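Local coordinates for protein tRNA uridine(34) acetyltransferase (Methanocaldococcus infernus, PDB 6IA8) that converts the wobble uridine at position 34 of tRNA to 5-carboxymethyluridine, using acetyl-CoA and radical S-adenosylmethionine chemistry, at residues 174-186 against 495-509. Sequence-based numbering, arbitrary orientation.
Sequences AQKINETAKHRCV and GIGVREYYRKLGYKR. With SO4 (sulfate ion), chain G; SO4 (sulfate ion), chain H; SO4 (sulfate ion), chain D.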
ATOM      1  N   ALA A 174       0.429 -24.393  -2.789  1.00 38.58           N
ATOM      2  CA  ALA A 174       1.477 -23.498  -2.303  1.00 39.96           C
ATOM      3  C   ALA A 174       0.918 -22.498  -1.293  1.00 37.61           C
ATOM      4  O   ALA A 174       1.580 -22.141  -0.304  1.00 32.29           O
ATOM      5  CB  ALA A 174       2.111 -22.766  -3.485  1.00 37.92           C
ATOM      6  N   GLN A 175      -0.293 -22.005  -1.540  1.00 37.09           N
ATOM      7  CA  GLN A 175      -0.906 -21.079  -0.592  1.00 35.17           C
ATOM      8  C   GLN A 175      -1.159 -21.773   0.743  1.00 37.87           C
ATOM      9  O   GLN A 175      -0.847 -21.233   1.812  1.00 38.28           O
ATOM     10  CB  GLN A 175      -2.209 -20.520  -1.178  1.00 36.41           C
ATOM     11  CG  GLN A 175      -1.982 -19.576  -2.329  1.00 35.91           C
ATOM     12  CD  GLN A 175      -3.255 -19.226  -3.079  1.00 43.96           C
ATOM     13  OE1 GLN A 175      -4.164 -20.038  -3.131  1.00 39.14           O
ATOM     14  NE2 GLN A 175      -3.309 -18.031  -3.695  1.00 42.74           N
ATOM     15  N   LYS A 176      -1.685 -22.999   0.697  1.00 35.81           N
ATOM     16  CA  LYS A 176      -1.996 -23.720   1.925  1.00 42.67           C
ATOM     17  C   LYS A 176      -0.727 -23.999   2.703  1.00 39.89           C
ATOM     18  O   LYS A 176      -0.674 -23.803   3.923  1.00 39.67           O
ATOM     19  CB  LYS A 176      -2.724 -25.020   1.595  1.00 45.73           C
ATOM     20  CG  LYS A 176      -3.149 -25.834   2.793  1.00 48.62           C
ATOM     21  N   ILE A 177       0.317 -24.453   2.005  1.00 40.76           N
ATOM     22  CA  ILE A 177       1.592 -24.705   2.663  1.00 39.87           C
ATOM     23  C   ILE A 177       2.115 -23.429   3.314  1.00 44.23           C
ATOM     24  O   ILE A 177       2.638 -23.455   4.436  1.00 38.09           O
ATOM     25  CB  ILE A 177       2.609 -25.269   1.657  1.00 38.24           C
ATOM     26  CG1 ILE A 177       2.173 -26.661   1.190  1.00 49.59           C
ATOM     27  CG2 ILE A 177       4.009 -25.263   2.282  1.00 35.26           C
ATOM     28  CD1 ILE A 177       2.963 -27.178  -0.011  1.00 41.66           C
ATOM     29  N   ASN A 178       2.000 -22.294   2.613  1.00 35.41           N
ATOM     30  CA  ASN A 178       2.583 -21.050   3.107  1.00 33.49           C
ATOM     31  C   ASN A 178       1.913 -20.566   4.392  1.00 38.92           C
ATOM     32  O   ASN A 178       2.526 -19.813   5.152  1.00 35.98           O
ATOM     33  CB  ASN A 178       2.496 -19.964   2.030  1.00 32.28           C
ATOM     34  CG  ASN A 178       3.251 -18.726   2.405  1.00 41.08           C
ATOM     35  OD1 ASN A 178       2.677 -17.728   2.763  1.00 33.42           O
ATOM     36  ND2 ASN A 178       4.553 -18.795   2.333  1.00 34.77           N
ATOM     37  N   GLU A 179       0.685 -21.006   4.676  1.00 34.76           N
ATOM     38  CA  GLU A 179      -0.016 -20.533   5.867  1.00 48.11           C
ATOM     39  C   GLU A 179       0.762 -20.826   7.136  1.00 47.15           C
ATOM     40  O   GLU A 179       0.577 -20.117   8.133  1.00 50.26           O
ATOM     41  CB  GLU A 179      -1.416 -21.158   5.970  1.00 44.79           C
ATOM     42  CG  GLU A 179      -2.345 -20.746   4.853  1.00 38.55           C
ATOM     43  CD  GLU A 179      -3.726 -21.296   4.981  1.00 46.93           C
ATOM     44  OE1 GLU A 179      -4.004 -21.838   6.045  1.00 49.79           O
ATOM     45  OE2 GLU A 179      -4.526 -21.175   4.028  1.00 52.08           O
ATOM     46  N   THR A 180       1.622 -21.868   7.123  1.00 46.79           N
ATOM     47  CA  THR A 180       2.415 -22.246   8.289  1.00 58.26           C
ATOM     48  C   THR A 180       3.906 -22.369   7.973  1.00 54.08           C
ATOM     49  O   THR A 180       4.649 -23.029   8.720  1.00 45.32           O
ATOM     50  CB  THR A 180       1.906 -23.562   8.880  1.00 61.07           C
ATOM     51  OG1 THR A 180       1.968 -24.581   7.884  1.00 46.05           O
ATOM     52  CG2 THR A 180       0.467 -23.454   9.344  1.00 49.55           C
ATOM     53  N   ALA A 181       4.366 -21.734   6.899  1.00 38.87           N
ATOM     54  CA  ALA A 181       5.754 -21.854   6.487  1.00 42.88           C
ATOM     55  C   ALA A 181       6.677 -20.994   7.359  1.00 42.27           C
ATOM     56  O   ALA A 181       6.239 -20.184   8.183  1.00 43.14           O
ATOM     57  CB  ALA A 181       5.905 -21.456   5.016  1.00 45.49           C
ATOM     58  N   LYS A 182       7.988 -21.167   7.147  1.00 40.55           N
ATOM     59  CA  LYS A 182       8.965 -20.339   7.847  1.00 50.60           C
ATOM     60  C   LYS A 182       8.978 -18.911   7.309  1.00 52.18           C
ATOM     61  O   LYS A 182       9.260 -17.972   8.054  1.00 50.93           O
ATOM     62  CB  LYS A 182      10.356 -20.957   7.738  1.00 54.03           C
ATOM     63  CG  LYS A 182      10.551 -22.213   8.580  1.00 71.59           C
ATOM     64  CD  LYS A 182      12.009 -22.702   8.540  1.00 59.85           C
ATOM     65  N   HIS A 183       8.664 -18.720   6.034  1.00 35.44           N
ATOM     66  CA  HIS A 183       8.609 -17.397   5.407  1.00 36.94           C
ATOM     67  C   HIS A 183       7.169 -17.193   4.954  1.00 35.31           C
ATOM     68  O   HIS A 183       6.760 -17.685   3.901  1.00 39.83           O
ATOM     69  CB  HIS A 183       9.583 -17.298   4.240  1.00 38.27           C
ATOM     70  CG  HIS A 183      10.982 -17.697   4.589  1.00 40.45           C
ATOM     71  ND1 HIS A 183      11.841 -16.868   5.283  1.00 48.01           N
ATOM     72  CD2 HIS A 183      11.679 -18.827   4.325  1.00 45.59           C
ATOM     73  CE1 HIS A 183      13.008 -17.472   5.425  1.00 48.82           C
ATOM     74  NE2 HIS A 183      12.937 -18.658   4.849  1.00 45.07           N
ATOM     75  N   ARG A 184       6.372 -16.525   5.769  1.00 33.98           N
ATOM     76  CA  ARG A 184       4.949 -16.381   5.484  1.00 32.51           C
ATOM     77  C   ARG A 184       4.679 -15.150   4.637  1.00 33.16           C
ATOM     78  O   ARG A 184       5.207 -14.066   4.922  1.00 32.20           O
ATOM     79  CB  ARG A 184       4.154 -16.283   6.778  1.00 37.61           C
ATOM     80  CG  ARG A 184       4.299 -17.497   7.660  1.00 46.94           C
ATOM     81  CD  ARG A 184       3.107 -17.614   8.573  1.00 53.83           C
ATOM     82  NE  ARG A 184       3.272 -18.622   9.606  1.00 89.29           N
ATOM     83  CZ  ARG A 184       2.330 -18.940  10.489  1.00 86.93           C
ATOM     84  NH1 ARG A 184       1.144 -18.344  10.447  1.00 82.68           N
ATOM     85  NH2 ARG A 184       2.574 -19.862  11.408  1.00 66.09           N
ATOM     86  N   CYS A 185       3.857 -15.325   3.595  1.00 34.19           N
ATOM     87  CA  CYS A 185       3.405 -14.209   2.769  1.00 33.42           C
ATOM     88  C   CYS A 185       2.260 -13.510   3.496  1.00 36.33           C
ATOM     89  O   CYS A 185       1.107 -13.957   3.438  1.00 37.91           O
ATOM     90  CB  CYS A 185       2.977 -14.691   1.391  1.00 36.86           C
ATOM     91  SG  CYS A 185       2.440 -13.264   0.327  1.00 36.43           S
ATOM     92  N   VAL A 186       2.583 -12.438   4.234  1.00 33.37           N
ATOM     93  CA  VAL A 186       1.556 -11.739   5.002  1.00 35.53           C
ATOM     94  C   VAL A 186       0.848 -10.667   4.192  1.00 34.43           C
ATOM     95  O   VAL A 186      -0.182 -10.148   4.636  1.00 34.09           O
ATOM     96  CB  VAL A 186       2.128 -11.106   6.285  1.00 41.02           C
ATOM     97  CG1 VAL A 186       2.736 -12.209   7.175  1.00 36.71           C
ATOM     98  CG2 VAL A 186       3.151 -10.018   5.952  1.00 35.13           C
ATOM     99  N   GLY A 495      -3.840 -11.659   4.428  1.00 32.80           N
ATOM    100  CA  GLY A 495      -2.741 -12.280   3.717  1.00 35.75           C
ATOM    101  C   GLY A 495      -2.745 -13.783   3.929  1.00 36.35           C
ATOM    102  O   GLY A 495      -3.266 -14.295   4.931  1.00 36.38           O
ATOM    103  N   ILE A 496      -2.172 -14.498   2.959  1.00 31.71           N
ATOM    104  CA  ILE A 496      -2.107 -15.955   3.053  1.00 39.65           C
ATOM    105  C   ILE A 496      -1.506 -16.368   4.393  1.00 40.85           C
ATOM    106  O   ILE A 496      -2.026 -17.257   5.078  1.00 44.80           O
ATOM    107  CB  ILE A 496      -1.308 -16.526   1.869  1.00 50.27           C
ATOM    108  CG1 ILE A 496      -2.031 -16.195   0.556  1.00 46.56           C
ATOM    109  CG2 ILE A 496      -1.092 -18.015   2.041  1.00 45.55           C
ATOM    110  CD1 ILE A 496      -1.123 -16.237  -0.686  1.00 47.84           C
ATOM    111  N   GLY A 497      -0.399 -15.727   4.787  1.00 37.36           N
ATOM    112  CA  GLY A 497       0.303 -16.096   5.995  1.00 44.01           C
ATOM    113  C   GLY A 497      -0.259 -15.521   7.274  1.00 40.64           C
ATOM    114  O   GLY A 497       0.330 -15.714   8.339  1.00 49.34           O
ATOM    115  N   VAL A 498      -1.395 -14.838   7.202  1.00 32.90           N
ATOM    116  CA  VAL A 498      -2.054 -14.266   8.373  1.00 36.20           C
ATOM    117  C   VAL A 498      -3.366 -14.978   8.700  1.00 48.76           C
ATOM    118  O   VAL A 498      -3.983 -14.681   9.739  1.00 37.27           O
ATOM    119  CB  VAL A 498      -2.318 -12.755   8.179  1.00 39.47           C
ATOM    120  CG1 VAL A 498      -2.719 -12.096   9.501  1.00 51.90           C
ATOM    121  CG2 VAL A 498      -1.133 -12.058   7.568  1.00 53.59           C
ATOM    122  N   ARG A 499      -3.831 -15.884   7.841  1.00 39.27           N
ATOM    123  CA  ARG A 499      -5.112 -16.535   8.074  1.00 41.85           C
ATOM    124  C   ARG A 499      -5.141 -17.185   9.448  1.00 43.95           C
ATOM    125  O   ARG A 499      -6.161 -17.138  10.147  1.00 42.94           O
ATOM    126  CB  ARG A 499      -5.364 -17.559   6.962  1.00 48.31           C
ATOM    127  CG  ARG A 499      -5.560 -16.888   5.586  1.00 44.22           C
ATOM    128  CD  ARG A 499      -5.653 -17.898   4.447  1.00 53.01           C
ATOM    129  NE  ARG A 499      -5.956 -17.246   3.177  1.00 63.97           N
ATOM    130  CZ  ARG A 499      -5.731 -17.782   1.980  1.00 87.16           C
ATOM    131  NH1 ARG A 499      -5.192 -18.988   1.879  1.00 74.65           N
ATOM    132  NH2 ARG A 499      -6.035 -17.102   0.880  1.00 83.02           N
ATOM    133  N   GLU A 500      -4.017 -17.785   9.856  1.00 39.38           N
ATOM    134  CA  GLU A 500      -3.962 -18.476  11.142  1.00 46.43           C
ATOM    135  C   GLU A 500      -4.286 -17.520  12.280  1.00 43.78           C
ATOM    136  O   GLU A 500      -4.944 -17.900  13.251  1.00 41.87           O
ATOM    137  CB  GLU A 500      -2.582 -19.114  11.347  1.00 45.44           C
ATOM    138  CG  GLU A 500      -2.545 -20.193  12.402  1.00100.96           C
ATOM    139  CD  GLU A 500      -3.465 -21.355  12.080  1.00125.34           C
ATOM    140  OE1 GLU A 500      -4.486 -21.518  12.783  1.00125.26           O
ATOM    141  OE2 GLU A 500      -3.175 -22.098  11.118  1.00107.23           O
ATOM    142  N   TYR A 501      -3.849 -16.268  12.167  1.00 39.72           N
ATOM    143  CA  TYR A 501      -4.113 -15.277  13.203  1.00 39.78           C
ATOM    144  C   TYR A 501      -5.606 -15.052  13.369  1.00 50.78           C
ATOM    145  O   TYR A 501      -6.111 -14.999  14.494  1.00 42.62           O
ATOM    146  CB  TYR A 501      -3.417 -13.962  12.854  1.00 42.85           C
ATOM    147  CG  TYR A 501      -3.693 -12.817  13.821  1.00 36.41           C
ATOM    148  CD1 TYR A 501      -2.932 -12.653  14.978  1.00 41.21           C
ATOM    149  CD2 TYR A 501      -4.723 -11.928  13.588  1.00 33.40           C
ATOM    150  CE1 TYR A 501      -3.185 -11.604  15.862  1.00 40.87           C
ATOM    151  CE2 TYR A 501      -4.989 -10.875  14.459  1.00 39.52           C
ATOM    152  CZ  TYR A 501      -4.224 -10.720  15.602  1.00 39.85           C
ATOM    153  OH  TYR A 501      -4.479  -9.682  16.462  1.00 45.26           O
ATOM    154  N   TYR A 502      -6.332 -14.934  12.259  1.00 40.36           N
ATOM    155  CA  TYR A 502      -7.774 -14.721  12.346  1.00 38.66           C
ATOM    156  C   TYR A 502      -8.518 -15.980  12.778  1.00 42.23           C
ATOM    157  O   TYR A 502      -9.575 -15.887  13.423  1.00 36.80           O
ATOM    158  CB  TYR A 502      -8.294 -14.183  11.001  1.00 33.44           C
ATOM    159  CG  TYR A 502      -7.691 -12.797  10.697  1.00 34.21           C
ATOM    160  CD1 TYR A 502      -8.099 -11.690  11.394  1.00 32.52           C
ATOM    161  CD2 TYR A 502      -6.680 -12.627   9.746  1.00 30.82           C
ATOM    162  CE1 TYR A 502      -7.541 -10.442  11.168  1.00 35.68           C
ATOM    163  CE2 TYR A 502      -6.100 -11.386   9.516  1.00 35.19           C
ATOM    164  CZ  TYR A 502      -6.556 -10.290  10.222  1.00 34.85           C
ATOM    165  OH  TYR A 502      -6.018  -9.043  10.003  1.00 36.99           O
ATOM    166  N   ARG A 503      -7.990 -17.158  12.457  1.00 41.37           N
ATOM    167  CA  ARG A 503      -8.604 -18.371  12.972  1.00 45.55           C
ATOM    168  C   ARG A 503      -8.590 -18.373  14.491  1.00 49.49           C
ATOM    169  O   ARG A 503      -9.576 -18.769  15.120  1.00 44.29           O
ATOM    170  CB  ARG A 503      -7.895 -19.613  12.434  1.00 49.37           C
ATOM    171  CG  ARG A 503      -8.117 -19.830  10.960  1.00 48.01           C
ATOM    172  CD  ARG A 503      -7.679 -21.262  10.500  1.00 55.76           C
ATOM    173  NE  ARG A 503      -7.878 -21.393   9.059  1.00 71.86           N
ATOM    174  CZ  ARG A 503      -6.913 -21.314   8.147  1.00 89.65           C
ATOM    175  NH1 ARG A 503      -5.649 -21.122   8.518  1.00 84.01           N
ATOM    176  NH2 ARG A 503      -7.214 -21.440   6.856  1.00 65.98           N
ATOM    177  N   LYS A 504      -7.482 -17.934  15.098  1.00 45.49           N
ATOM    178  CA  LYS A 504      -7.421 -17.833  16.555  1.00 57.07           C
ATOM    179  C   LYS A 504      -8.528 -16.932  17.099  1.00 53.60           C
ATOM    180  O   LYS A 504      -8.965 -17.103  18.239  1.00 48.65           O
ATOM    181  CB  LYS A 504      -6.057 -17.289  16.992  1.00 55.55           C
ATOM    182  CG  LYS A 504      -4.979 -18.321  17.256  1.00 64.74           C
ATOM    183  CD  LYS A 504      -4.261 -18.752  15.998  1.00114.14           C
ATOM    184  CE  LYS A 504      -3.076 -19.656  16.323  1.00129.04           C
ATOM    185  NZ  LYS A 504      -1.982 -18.932  17.035  1.00 86.12           N
ATOM    186  N   LEU A 505      -8.974 -15.953  16.322  1.00 47.59           N
ATOM    187  CA  LEU A 505     -10.027 -15.045  16.756  1.00 46.66           C
ATOM    188  C   LEU A 505     -11.424 -15.514  16.357  1.00 49.21           C
ATOM    189  O   LEU A 505     -12.370 -14.721  16.416  1.00 57.01           O
ATOM    190  CB  LEU A 505      -9.770 -13.642  16.188  1.00 44.67           C
ATOM    191  CG  LEU A 505      -8.406 -13.024  16.497  1.00 44.62           C
ATOM    192  CD1 LEU A 505      -8.369 -11.593  16.057  1.00 38.54           C
ATOM    193  CD2 LEU A 505      -8.093 -13.139  17.984  1.00 57.50           C
ATOM    194  N   GLY A 506     -11.576 -16.772  15.952  1.00 45.30           N
ATOM    195  CA  GLY A 506     -12.880 -17.321  15.639  1.00 46.37           C
ATOM    196  C   GLY A 506     -13.323 -17.182  14.197  1.00 47.62           C
ATOM    197  O   GLY A 506     -14.477 -17.495  13.887  1.00 50.75           O
ATOM    198  N   TYR A 507     -12.463 -16.712  13.310  1.00 42.80           N
ATOM    199  CA  TYR A 507     -12.820 -16.564  11.910  1.00 38.61           C
ATOM    200  C   TYR A 507     -12.552 -17.862  11.161  1.00 35.80           C
ATOM    201  O   TYR A 507     -11.707 -18.672  11.553  1.00 39.40           O
ATOM    202  CB  TYR A 507     -12.029 -15.412  11.280  1.00 40.72           C
ATOM    203  CG  TYR A 507     -12.493 -14.040  11.735  1.00 40.11           C
ATOM    204  CD1 TYR A 507     -12.189 -13.573  12.999  1.00 37.59           C
ATOM    205  CD2 TYR A 507     -13.248 -13.218  10.900  1.00 36.92           C
ATOM    206  CE1 TYR A 507     -12.638 -12.308  13.440  1.00 35.44           C
ATOM    207  CE2 TYR A 507     -13.679 -11.976  11.311  1.00 39.27           C
ATOM    208  CZ  TYR A 507     -13.396 -11.534  12.594  1.00 34.10           C
ATOM    209  OH  TYR A 507     -13.860 -10.310  13.020  1.00 39.55           O
ATOM    210  N   LYS A 508     -13.270 -18.037  10.060  1.00 40.65           N
ATOM    211  CA  LYS A 508     -13.107 -19.181   9.181  1.00 44.70           C
ATOM    212  C   LYS A 508     -13.039 -18.699   7.736  1.00 37.69           C
ATOM    213  O   LYS A 508     -13.517 -17.612   7.403  1.00 39.24           O
ATOM    214  CB  LYS A 508     -14.273 -20.171   9.326  1.00 44.04           C
ATOM    215  CG  LYS A 508     -14.439 -20.774  10.711  1.00 59.36           C
ATOM    216  N   ARG A 509     -12.486 -19.544   6.864  1.00 44.44           N
ATOM    217  CA  ARG A 509     -12.427 -19.199   5.449  1.00 53.00           C
ATOM    218  C   ARG A 509     -13.835 -19.069   4.886  1.00 46.15           C
ATOM    219  O   ARG A 509     -14.669 -19.955   5.045  1.00 46.48           O
ATOM    220  CB  ARG A 509     -11.649 -20.247   4.654  1.00 53.84           C
ATOM    221  CG  ARG A 509     -10.144 -20.097   4.703  1.00117.44           C
ATOM    222  CD  ARG A 509      -9.663 -18.831   4.020  1.00136.70           C
ATOM    223  NE  ARG A 509      -9.771 -18.864   2.563  1.00124.27           N
ATOM    224  CZ  ARG A 509      -8.990 -19.587   1.766  1.00112.11           C
ATOM    225  NH1 ARG A 509      -8.049 -20.366   2.279  1.00 95.85           N
ATOM    226  NH2 ARG A 509      -9.154 -19.537   0.452  1.00115.32           N
TER
HETATM  227  S   SO4 G 606     -10.980 -22.682   8.081  1.00 94.50           S
HETATM  228  O1  SO4 G 606     -10.541 -21.292   8.038  1.00 94.71           O
HETATM  229  O2  SO4 G 606     -11.075 -23.102   9.475  1.00 85.22           O
HETATM  230  O3  SO4 G 606     -10.014 -23.514   7.374  1.00111.49           O
HETATM  231  O4  SO4 G 606     -12.284 -22.818   7.445  1.00 99.53           O
HETATM  232  S   SO4 H 607      15.938 -20.662   5.773  1.00112.02           S
HETATM  233  O1  SO4 H 607      14.695 -21.306   6.203  1.00112.63           O
HETATM  234  O2  SO4 H 607      16.631 -20.129   6.943  1.00112.91           O
HETATM  235  O3  SO4 H 607      16.789 -21.640   5.103  1.00114.69           O
HETATM  236  O4  SO4 H 607      15.648 -19.567   4.846  1.00107.28           O
HETATM  237  S   SO4 D 603      -2.386  -8.661  19.375  1.00 44.97           S
HETATM  238  O1  SO4 D 603      -3.748  -8.458  19.908  1.00 41.04           O
HETATM  239  O2  SO4 D 603      -1.517  -8.898  20.564  1.00 47.06           O
HETATM  240  O3  SO4 D 603      -2.390  -9.802  18.470  1.00 42.73           O
HETATM  241  O4  SO4 D 603      -1.933  -7.435  18.699  1.00 42.32           O
HETATM  242  O   HOH W   1      -1.691 -18.303   8.073  1.00 41.50           O
HETATM  243  O   HOH W   2      -3.172  -9.516   6.226  1.00 58.18           O
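The carboxylate of Glu179 reaches between Arg499 and Arg503, forming a hydrogen-bonded salt bridge with each. NH1 of Arg499 meets OE2 of Glu179 on the anti side, somewhat out of the carboxylate plane, at 3.1 Å, with the two flat groups almost perpendicular (86°). NH1 of Arg503 instead approaches OE1 of Glu179 from above the carboxylate plane, also at 3.1 Å, with the planes only 28° apart; Arg503 NE donates to a sulfate ion, probably from the crystallisation liquor. Glu179 spans the gap because its chain is extended beyond CG (chi2 -177°), and CG lies against the Ile496 carbonyl.

Ile496 crosses Gln175 and Asn178 at about right angles: its CG2 touches Gln175 O at 3.2 Å, and CD1 rests on Gln175 CG. Beside it, Gly497 N donates to Cys185 O (2.7 Å), and the Arg184 chain runs over Gly497 to a weak hydrogen bond from Arg184 NH1 to Gly497 O, which lies at the guanidinium edge, in its plane. A water joins Glu179 O, Ile496 O and Glu500 N. CG2 of Val498 packs on Val186 CB at 3.6 Å.

The contact thus joins the radical SAM and acetyltransferase domains: the end of helix 171-178 and the start of strand 184-192, which pairs with strand 134-140, meet the turn leading into helix 499-504, whose Arg499 and Arg503 also touch strand 513-517.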